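Local coordinates for replication protein B (Plasmid RSF1010, PDB 3H20), which acts as a primase in the leading-strand replication of its broad-host-range plasmid, synthesising primers on single-stranded DNA, at residues Arg225-Gly230 / Ala247-Ser252; Lys233-Gly236 / Ser240-Asp243. All blocks are in the same frame, centred on the assembly; numbering follows the deposited sequence.

Contact 1 (Arg225-Gly230 / Ala247-Ser252)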
loop_
_atom_site.group_PDB
_atom_site.type_symbol
_atom_site.label_atom_id
_atom_site.label_comp_id
_atom_site.label_asym_id
_atom_site.label_seq_id
_atom_site.Cartn_x
_atom_site.Cartn_y
_atom_site.Cartn_z
ATOM N N ARG A 225 4.098 -33.253 -10.556
ATOM C CA ARG A 225 4.770 -33.012 -11.835
ATOM C C ARG A 225 5.922 -32.012 -11.708
ATOM O O ARG A 225 6.969 -32.178 -12.339
ATOM C CB ARG A 225 3.762 -32.551 -12.890
ATOM C CG ARG A 225 2.708 -33.598 -13.235
ATOM C CD ARG A 225 1.463 -32.967 -13.843
ATOM N NE ARG A 225 1.646 -32.621 -15.251
ATOM C CZ ARG A 225 1.360 -33.429 -16.270
ATOM N NH1 ARG A 225 0.871 -34.647 -16.058
ATOM N NH2 ARG A 225 1.567 -33.018 -17.512
ATOM N N SER A 226 5.721 -30.984 -10.884
ATOM C CA SER A 226 6.748 -29.975 -10.616
ATOM C C SER A 226 8.012 -30.593 -10.011
ATOM O O SER A 226 9.120 -30.344 -10.493
ATOM C CB SER A 226 6.195 -28.884 -9.696
ATOM O OG SER A 226 6.976 -27.706 -9.780
ATOM N N GLU A 227 7.838 -31.404 -8.967
ATOM C CA GLU A 227 8.956 -32.101 -8.326
ATOM C C GLU A 227 9.656 -33.059 -9.297
ATOM O O GLU A 227 10.887 -33.084 -9.370
ATOM C CB GLU A 227 8.496 -32.862 -7.072
ATOM C CG GLU A 227 7.916 -31.994 -5.943
ATOM C CD GLU A 227 8.891 -30.949 -5.406
ATOM O OE1 GLU A 227 10.101 -31.245 -5.290
ATOM O OE2 GLU A 227 8.446 -29.822 -5.093
ATOM N N MET A 228 8.866 -33.833 -10.043
ATOM C CA MET A 228 9.400 -34.821 -10.986
ATOM C C MET A 228 10.283 -34.208 -12.076
ATOM O O MET A 228 11.336 -34.760 -12.403
ATOM C CB MET A 228 8.269 -35.643 -11.621
ATOM C CG MET A 228 7.562 -36.600 -10.663
ATOM S SD MET A 228 8.612 -37.936 -10.052
ATOM C CE MET A 228 8.660 -38.991 -11.515
ATOM N N ALA A 229 9.857 -33.067 -12.620
ATOM C CA ALA A 229 10.581 -32.393 -13.702
ATOM C C ALA A 229 12.049 -32.109 -13.361
ATOM O O ALA A 229 12.909 -32.118 -14.245
ATOM C CB ALA A 229 9.864 -31.106 -14.102
ATOM N N GLY A 230 12.322 -31.858 -12.083
ATOM C CA GLY A 230 13.687 -31.668 -11.601
ATOM C C GLY A 230 14.365 -32.958 -11.162
ATOM O O GLY A 230 15.586 -33.089 -11.270
ATOM N N ALA A 247 6.868 -38.227 -3.700
ATOM C CA ALA A 247 5.867 -38.632 -2.704
ATOM C C ALA A 247 6.242 -38.161 -1.300
ATOM O O ALA A 247 5.383 -37.705 -0.545
ATOM C CB ALA A 247 5.659 -40.150 -2.723
ATOM N N GLN A 248 7.522 -38.271 -0.954
ATOM C CA GLN A 248 7.996 -37.809 0.355
ATOM C C GLN A 248 7.778 -36.298 0.523
ATOM O O GLN A 248 7.397 -35.840 1.605
ATOM C CB GLN A 248 9.468 -38.174 0.569
ATOM C CG GLN A 248 9.983 -37.775 1.947
ATOM C CD GLN A 248 11.487 -37.700 2.041
ATOM O OE1 GLN A 248 12.193 -37.925 1.059
ATOM N NE2 GLN A 248 11.991 -37.356 3.238
ATOM N N LYS A 249 8.015 -35.536 -0.546
ATOM C CA LYS A 249 7.843 -34.081 -0.520
ATOM C C LYS A 249 6.374 -33.685 -0.376
ATOM O O LYS A 249 6.032 -32.885 0.493
ATOM C CB LYS A 249 8.470 -33.430 -1.754
ATOM C CG LYS A 249 9.967 -33.185 -1.621
ATOM C CD LYS A 249 10.653 -33.203 -2.978
ATOM C CE LYS A 249 12.023 -32.524 -2.940
ATOM N NZ LYS A 249 12.977 -33.180 -1.996
ATOM N N LEU A 250 5.517 -34.268 -1.217
ATOM C CA LEU A 250 4.065 -34.087 -1.129
ATOM C C LEU A 250 3.478 -34.491 0.231
ATOM O O LEU A 250 2.655 -33.763 0.788
ATOM C CB LEU A 250 3.354 -34.845 -2.261
ATOM C CG LEU A 250 3.051 -34.088 -3.564
ATOM C CD1 LEU A 250 4.320 -33.577 -4.241
ATOM C CD2 LEU A 250 2.237 -34.974 -4.526
ATOM N N ALA A 251 3.907 -35.634 0.767
ATOM C CA ALA A 251 3.423 -36.106 2.078
ATOM C C ALA A 251 3.895 -35.213 3.231
ATOM O O ALA A 251 3.143 -34.966 4.176
ATOM C CB ALA A 251 3.839 -37.544 2.324
ATOM N N SER A 252 5.135 -34.731 3.143
ATOM C CA SER A 252 5.686 -33.804 4.134
ATOM C C SER A 252 4.945 -32.466 4.149
ATOM O O SER A 252 4.923 -31.772 5.174
ATOM C CB SER A 252 7.171 -33.566 3.873
ATOM O OG SER A 252 7.940 -34.682 4.289
#
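Glu227 and Lys249 meet with the carboxylate of one against the methylene groups of the other, so that a pair of opposite charges comes together without forming a salt bridge. The two residues face each other from helices 220-234 and 239-252, and their CA atoms, 8.1 Å apart, are the closest CA pair between the two segments. Glu227 CG stands beside the backbone N, anti to the carbonyl carbon (chi1 -62°), and a second bend at chi2 (-60°) folds the carboxylate round toward the lysine. Its OE1 lies 3.1 Å from Lys249 CD and 3.3 Å from Lys249 CE. Both carbons sit well out of the plane of the carboxylate, so the aliphatic chain passes over one face of the group near OE1. The lysine is fairly extended as far as CE, then bends at chi4 (61°), which leaves NZ 4.8 Å from Glu227 OE1.

Lower down the glutamate, the contact is apolar: Glu227 CG lies 4.3 Å from Leu250 CD1, a methyl reaching across from a residue that also packs on Ile260 of helix 257-267. Next to Glu227 in the chain, Met228 packs on Ala246.

The other carboxylate oxygen has a stronger partner, for OE2 makes a salt bridge with Arg253, just past the end of helix 239-252. Glu227 is thus shared between a direct ionic bond through one oxygen and a bed of lysine methylenes at the other. The nearby ammonium would probably add a longer-range attraction and help to keep the acid ionised, while the contact itself is made of an oxygen resting on lysine methylenes and of the packing between Glu227 CG and Leu250 CD1.

Contact 2 (Lys233-Gly236 / Ser240-Asp243)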
loop_
_atom_site.group_PDB
_atom_site.type_symbol
_atom_site.label_atom_id
_atom_site.label_comp_id
_atom_site.label_asym_id
_atom_site.label_seq_id
_atom_site.Cartn_x
_atom_site.Cartn_y
_atom_site.Cartn_z
ATOM N N LYS A 233 15.977 -35.349 -14.033
ATOM C CA LYS A 233 17.222 -34.847 -14.599
ATOM C C LYS A 233 18.458 -35.417 -13.894
ATOM O O LYS A 233 19.461 -35.716 -14.550
ATOM C CB LYS A 233 17.242 -33.313 -14.611
ATOM C CG LYS A 233 16.196 -32.713 -15.547
ATOM C CD LYS A 233 16.392 -31.226 -15.773
ATOM C CE LYS A 233 15.480 -30.738 -16.896
ATOM N NZ LYS A 233 15.834 -29.374 -17.384
ATOM N N ARG A 234 18.388 -35.576 -12.572
ATOM C CA ARG A 234 19.514 -36.146 -11.821
ATOM C C ARG A 234 19.372 -37.638 -11.483
ATOM O O ARG A 234 20.378 -38.324 -11.279
ATOM C CB ARG A 234 19.878 -35.302 -10.584
ATOM C CG ARG A 234 18.790 -35.099 -9.538
ATOM C CD ARG A 234 19.156 -33.924 -8.625
ATOM N NE ARG A 234 18.353 -33.864 -7.401
ATOM C CZ ARG A 234 17.143 -33.314 -7.311
ATOM N NH1 ARG A 234 16.568 -32.771 -8.381
ATOM N NH2 ARG A 234 16.500 -33.311 -6.148
ATOM N N PHE A 235 18.137 -38.139 -11.458
ATOM C CA PHE A 235 17.880 -39.556 -11.171
ATOM C C PHE A 235 17.158 -40.281 -12.321
ATOM O O PHE A 235 16.290 -41.125 -12.083
ATOM C CB PHE A 235 17.095 -39.714 -9.859
ATOM C CG PHE A 235 17.802 -39.161 -8.644
ATOM C CD1 PHE A 235 19.072 -39.617 -8.288
ATOM C CD2 PHE A 235 17.185 -38.200 -7.843
ATOM C CE1 PHE A 235 19.726 -39.110 -7.162
ATOM C CE2 PHE A 235 17.834 -37.689 -6.711
ATOM C CZ PHE A 235 19.104 -38.146 -6.374
ATOM N N GLY A 236 17.539 -39.963 -13.558
ATOM C CA GLY A 236 16.899 -40.516 -14.760
ATOM C C GLY A 236 16.991 -42.023 -14.949
ATOM O O GLY A 236 16.264 -42.596 -15.761
ATOM N N SER A 240 11.500 -44.924 -10.190
ATOM C CA SER A 240 10.800 -45.268 -8.948
ATOM C C SER A 240 11.321 -44.458 -7.754
ATOM O O SER A 240 10.541 -44.031 -6.896
ATOM C CB SER A 240 10.873 -46.769 -8.671
ATOM O OG SER A 240 12.212 -47.196 -8.505
ATOM N N LYS A 241 12.636 -44.248 -7.712
ATOM C CA LYS A 241 13.258 -43.379 -6.714
ATOM C C LYS A 241 12.732 -41.949 -6.852
ATOM O O LYS A 241 12.446 -41.297 -5.850
ATOM C CB LYS A 241 14.784 -43.413 -6.843
ATOM C CG LYS A 241 15.530 -42.506 -5.867
ATOM C CD LYS A 241 17.027 -42.503 -6.155
ATOM C CE LYS A 241 17.774 -41.565 -5.216
ATOM N NZ LYS A 241 17.841 -42.064 -3.808
ATOM N N CYS A 242 12.605 -41.475 -8.093
ATOM C CA CYS A 242 11.984 -40.181 -8.378
ATOM C C CYS A 242 10.596 -40.105 -7.742
ATOM O O CYS A 242 10.282 -39.128 -7.050
ATOM C CB CYS A 242 11.875 -39.933 -9.888
ATOM S SG CYS A 242 13.434 -39.626 -10.747
ATOM N N ASP A 243 9.776 -41.132 -7.979
ATOM C CA ASP A 243 8.452 -41.230 -7.360
ATOM C C ASP A 243 8.552 -41.130 -5.838
ATOM O O ASP A 243 7.797 -40.391 -5.210
ATOM C CB ASP A 243 7.770 -42.557 -7.710
ATOM C CG ASP A 243 7.048 -42.536 -9.060
ATOM O OD1 ASP A 243 6.969 -41.482 -9.726
ATOM O OD2 ASP A 243 6.546 -43.609 -9.452
#
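The turn between two successive helices of the C-terminal helical bundle is closed by Phe235, which follows the end of helix 220-234 and leans onto Lys241 and Cys242 near the start of helix 239-252. The lysine chain crosses one face of the ring obliquely and sets CE over its centre: Lys241 CE stands 3.8 Å from the Phe235 centroid, 14° off the ring normal, a CH-pi contact. That chain runs out extended, CG anti to its own backbone nitrogen (chi1 178°), and bends at its last torsion. Lys241 NZ ends 5.1 Å from the same centroid, too far for more than a weak cation-pi attraction. Arg234 CG lies against the opposite face, offset toward the rim. At the base of the ring Phe235 CB rests 3.8 Å from Cys242 SG, and Phe235 O lies 3.5 Å from the same sulfur. Replacing Phe235 with a serine would probably leave the lysine methylenes without their flat partner and let that chain swing more freely. Just ahead of helix 239-252, Asp238 OD1 accepts hydrogen bonds from Lys241 N and Ser240 OG, while the buried Cys242 turns back to pack on Leu231 and Val232 of helix 220-234.

Overall arrangement
Both contacts join the same two helices, 220-234 and 239-252, and their centres are about 11 Å apart. Along the chain both segments of contact 2 fall between those of contact 1: contact 2 lies at the short connection, whereas contact 1 joins the helices about two turns from it. Met228 bridges the two sites by packing, its CE 3.5 Å from Asp243 OD1, and Asp243 itself is hydrogen-bonded to Tyr224, Ser268 and Tyr282. Together they make up part of the packing between two consecutive helices of the C-terminal helical region. Their centres lie about 35 and 44 Å from the chain centre, in a part of the chain separate from the two antiparallel sheets and the diphosphate pocket.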